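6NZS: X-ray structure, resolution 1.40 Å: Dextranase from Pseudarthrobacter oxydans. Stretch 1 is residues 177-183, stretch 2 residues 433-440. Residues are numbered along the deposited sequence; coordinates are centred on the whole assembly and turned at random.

Stretch 1, residues 177-183: AIHTEPR
Stretch 2 433-440: VIHNRMYW

How do the two backbones meet? Residues 177-182 form a strand that begins earlier in the chain, extended except at Ile-178, where phi/psi of -108/-49 kinks it. A second strand, also begun earlier in the chain, runs through Val-433, and Asn-436 is already loop; the strand axes approach to 8.4 Å at 83°, and no backbone hydrogen bond joins them. Nearest CA atoms run in opposite order: Ile-178 CA to Tyr-439 CA 6.1 Å, His-179 CA to Arg-437 CA 6.0 Å, Glu-181 CA to His-435 CA 7.0 Å.

What links the two histidines? His-179 (chi1 t, chi2 81°) and His-435 (chi1 m, chi2 -65°) both point toward the opposite stretch and meet rim to rim, planes at 88° and centroids 5.0 Å apart. A hydrogen bond joins His-179 NE2 to His-435 ND1 at 2.8 Å; either nitrogen could donate. Asn-436 O lies over one face of the His-179 ring, 3.0 Å from His-179 CG.

How does Glu-181 serve two partners? Its CB sits over a face of the His-435 ring, 3.8 Å from the centroid, in a CH-pi contact. Its p, t rotamer, with chi3 -6°, carries the carboxylate on to Arg-437, where Glu-181 OE2 and Arg-437 NH1 form a salt bridge at 2.7 Å. Arg-437 starts sideways, but chi angles m, t, m and -83° bring its guanidinium nearer, edge first.

What closes the Ile-178 end? Ile-178 (m, m) packs its CD1 against Tyr-439 CB at 3.8 Å, while the tyrosine ring (chi1 p, chi2 90°) leads away. A water bridges the backbones, donating to Ile-178 O at 2.8 Å and Met-438 O at 3.1 Å. Within the loop, Met-438 N donates to Asn-436 OD1 at 3.2 Å, tying that side chain (chi1 p, chi2 97°) to the loop backbone.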

# COMPACT_ATOMS: atom_id res chain seq x y z
N ALA A 177 -13.63 -20.21 -1.67
CA ALA A 177 -13.08 -19.12 -2.47
C ALA A 177 -12.82 -17.90 -1.61
O ALA A 177 -13.66 -17.50 -0.79
CB ALA A 177 -14.04 -18.76 -3.61
N ILE A 178 -11.64 -17.30 -1.78
CA ILE A 178 -11.24 -16.10 -1.06
C ILE A 178 -11.23 -14.87 -1.97
O ILE A 178 -11.79 -13.83 -1.61
CB ILE A 178 -9.87 -16.31 -0.36
CG1 ILE A 178 -9.98 -17.36 0.75
CG2 ILE A 178 -9.31 -14.99 0.17
CD1 ILE A 178 -11.04 -17.06 1.82
N HIS A 179 -10.61 -14.98 -3.14
CA HIS A 179 -10.53 -13.82 -4.02
C HIS A 179 -10.00 -14.25 -5.38
O HIS A 179 -9.21 -15.19 -5.47
CB HIS A 179 -9.61 -12.75 -3.43
CG HIS A 179 -9.79 -11.40 -4.05
ND1 HIS A 179 -10.80 -10.54 -3.69
CD2 HIS A 179 -9.11 -10.78 -5.04
CE1 HIS A 179 -10.73 -9.44 -4.42
NE2 HIS A 179 -9.71 -9.56 -5.25
N THR A 180 -10.44 -13.55 -6.43
CA THR A 180 -10.00 -13.79 -7.80
C THR A 180 -9.23 -12.58 -8.31
O THR A 180 -9.70 -11.45 -8.19
CB THR A 180 -11.21 -14.07 -8.69
OG1 THR A 180 -11.84 -15.28 -8.26
CG2 THR A 180 -10.80 -14.22 -10.15
N GLU A 181 -8.03 -12.81 -8.84
CA GLU A 181 -7.17 -11.71 -9.26
C GLU A 181 -6.16 -12.24 -10.26
O GLU A 181 -6.00 -13.47 -10.42
CB GLU A 181 -6.45 -11.10 -8.04
CG GLU A 181 -5.40 -12.05 -7.48
CD GLU A 181 -4.76 -11.63 -6.17
OE1 GLU A 181 -5.03 -10.52 -5.68
OE2 GLU A 181 -3.98 -12.43 -5.61
N PRO A 182 -5.45 -11.36 -10.97
CA PRO A 182 -4.37 -11.83 -11.85
C PRO A 182 -3.28 -12.52 -11.05
O PRO A 182 -2.85 -12.03 -10.00
CB PRO A 182 -3.84 -10.53 -12.50
CG PRO A 182 -5.03 -9.60 -12.44
CD PRO A 182 -5.70 -9.91 -11.14
N ARG A 183 -2.82 -13.68 -11.55
CA ARG A 183 -1.65 -14.32 -10.95
C ARG A 183 -0.42 -13.45 -11.13
O ARG A 183 0.38 -13.28 -10.20
CB ARG A 183 -1.41 -15.68 -11.60
CG ARG A 183 -0.29 -16.47 -10.94
CD ARG A 183 -0.02 -17.83 -11.60
NE ARG A 183 -1.22 -18.64 -11.82
CZ ARG A 183 -1.66 -19.60 -11.01
NH1 ARG A 183 -1.03 -19.91 -9.88
NH2 ARG A 183 -2.76 -20.27 -11.33
N VAL A 433 -10.10 -0.47 -2.64
CA VAL A 433 -9.37 -1.70 -2.36
C VAL A 433 -9.68 -2.63 -3.53
O VAL A 433 -10.73 -3.28 -3.56
CB VAL A 433 -9.79 -2.31 -1.02
CG1 VAL A 433 -8.91 -3.50 -0.65
CG2 VAL A 433 -9.72 -1.23 0.09
N ILE A 434 -8.79 -2.65 -4.52
CA ILE A 434 -9.09 -3.33 -5.77
C ILE A 434 -9.00 -4.84 -5.62
O ILE A 434 -9.66 -5.58 -6.36
CB ILE A 434 -8.24 -2.82 -6.95
CG1 ILE A 434 -6.74 -2.90 -6.67
CG2 ILE A 434 -8.66 -1.39 -7.36
CD1 ILE A 434 -5.89 -2.73 -7.95
N HIS A 435 -8.16 -5.32 -4.69
CA HIS A 435 -8.04 -6.74 -4.41
C HIS A 435 -7.68 -6.90 -2.94
O HIS A 435 -7.15 -5.98 -2.32
CB HIS A 435 -6.93 -7.38 -5.25
CG HIS A 435 -7.26 -7.42 -6.71
ND1 HIS A 435 -8.30 -8.17 -7.20
CD2 HIS A 435 -6.72 -6.78 -7.77
CE1 HIS A 435 -8.39 -8.01 -8.51
NE2 HIS A 435 -7.43 -7.16 -8.88
N ASN A 436 -7.95 -8.08 -2.42
CA ASN A 436 -7.51 -8.43 -1.07
C ASN A 436 -7.53 -9.94 -0.95
O ASN A 436 -8.34 -10.61 -1.60
CB ASN A 436 -8.40 -7.80 0.00
CG ASN A 436 -9.72 -8.52 0.16
OD1 ASN A 436 -9.88 -9.37 1.05
ND2 ASN A 436 -10.67 -8.22 -0.72
N ARG A 437 -6.67 -10.47 -0.08
CA ARG A 437 -6.63 -11.91 0.18
C ARG A 437 -6.82 -12.17 1.67
O ARG A 437 -6.22 -13.09 2.24
CB ARG A 437 -5.35 -12.55 -0.34
CG ARG A 437 -5.30 -12.68 -1.87
CD ARG A 437 -4.21 -13.65 -2.34
NE ARG A 437 -2.89 -13.28 -1.86
CZ ARG A 437 -2.09 -12.39 -2.43
NH1 ARG A 437 -2.46 -11.76 -3.54
NH2 ARG A 437 -0.90 -12.13 -1.89
N MET A 438 -7.66 -11.37 2.32
CA MET A 438 -7.92 -11.56 3.75
C MET A 438 -8.80 -12.79 3.93
O MET A 438 -9.93 -12.85 3.43
CB MET A 438 -8.55 -10.30 4.34
CG MET A 438 -7.62 -9.09 4.26
SD MET A 438 -8.20 -7.61 5.14
CE MET A 438 -9.67 -7.23 4.21
N TYR A 439 -8.27 -13.81 4.62
CA TYR A 439 -8.80 -15.16 4.44
C TYR A 439 -9.12 -15.93 5.71
O TYR A 439 -9.61 -17.05 5.60
CB TYR A 439 -7.81 -16.02 3.62
CG TYR A 439 -6.51 -16.37 4.33
CD1 TYR A 439 -6.39 -17.53 5.10
CD2 TYR A 439 -5.38 -15.57 4.20
CE1 TYR A 439 -5.20 -17.86 5.74
CE2 TYR A 439 -4.18 -15.90 4.82
CZ TYR A 439 -4.10 -17.04 5.58
OH TYR A 439 -2.92 -17.37 6.20
N TRP A 440 -8.88 -15.38 6.90
CA TRP A 440 -8.80 -16.19 8.11
C TRP A 440 -10.10 -16.93 8.41
O TRP A 440 -11.19 -16.34 8.40
CB TRP A 440 -8.47 -15.30 9.30
CG TRP A 440 -7.26 -14.44 9.15
CD1 TRP A 440 -7.23 -13.07 9.10
CD2 TRP A 440 -5.90 -14.87 9.07
NE1 TRP A 440 -5.94 -12.63 8.99
CE2 TRP A 440 -5.10 -13.72 8.98
CE3 TRP A 440 -5.28 -16.13 9.08
CZ2 TRP A 440 -3.72 -13.77 8.87
CZ3 TRP A 440 -3.90 -16.18 8.98
CH2 TRP A 440 -3.13 -15.01 8.88
O HOH W 1 -11.66 -12.44 0.87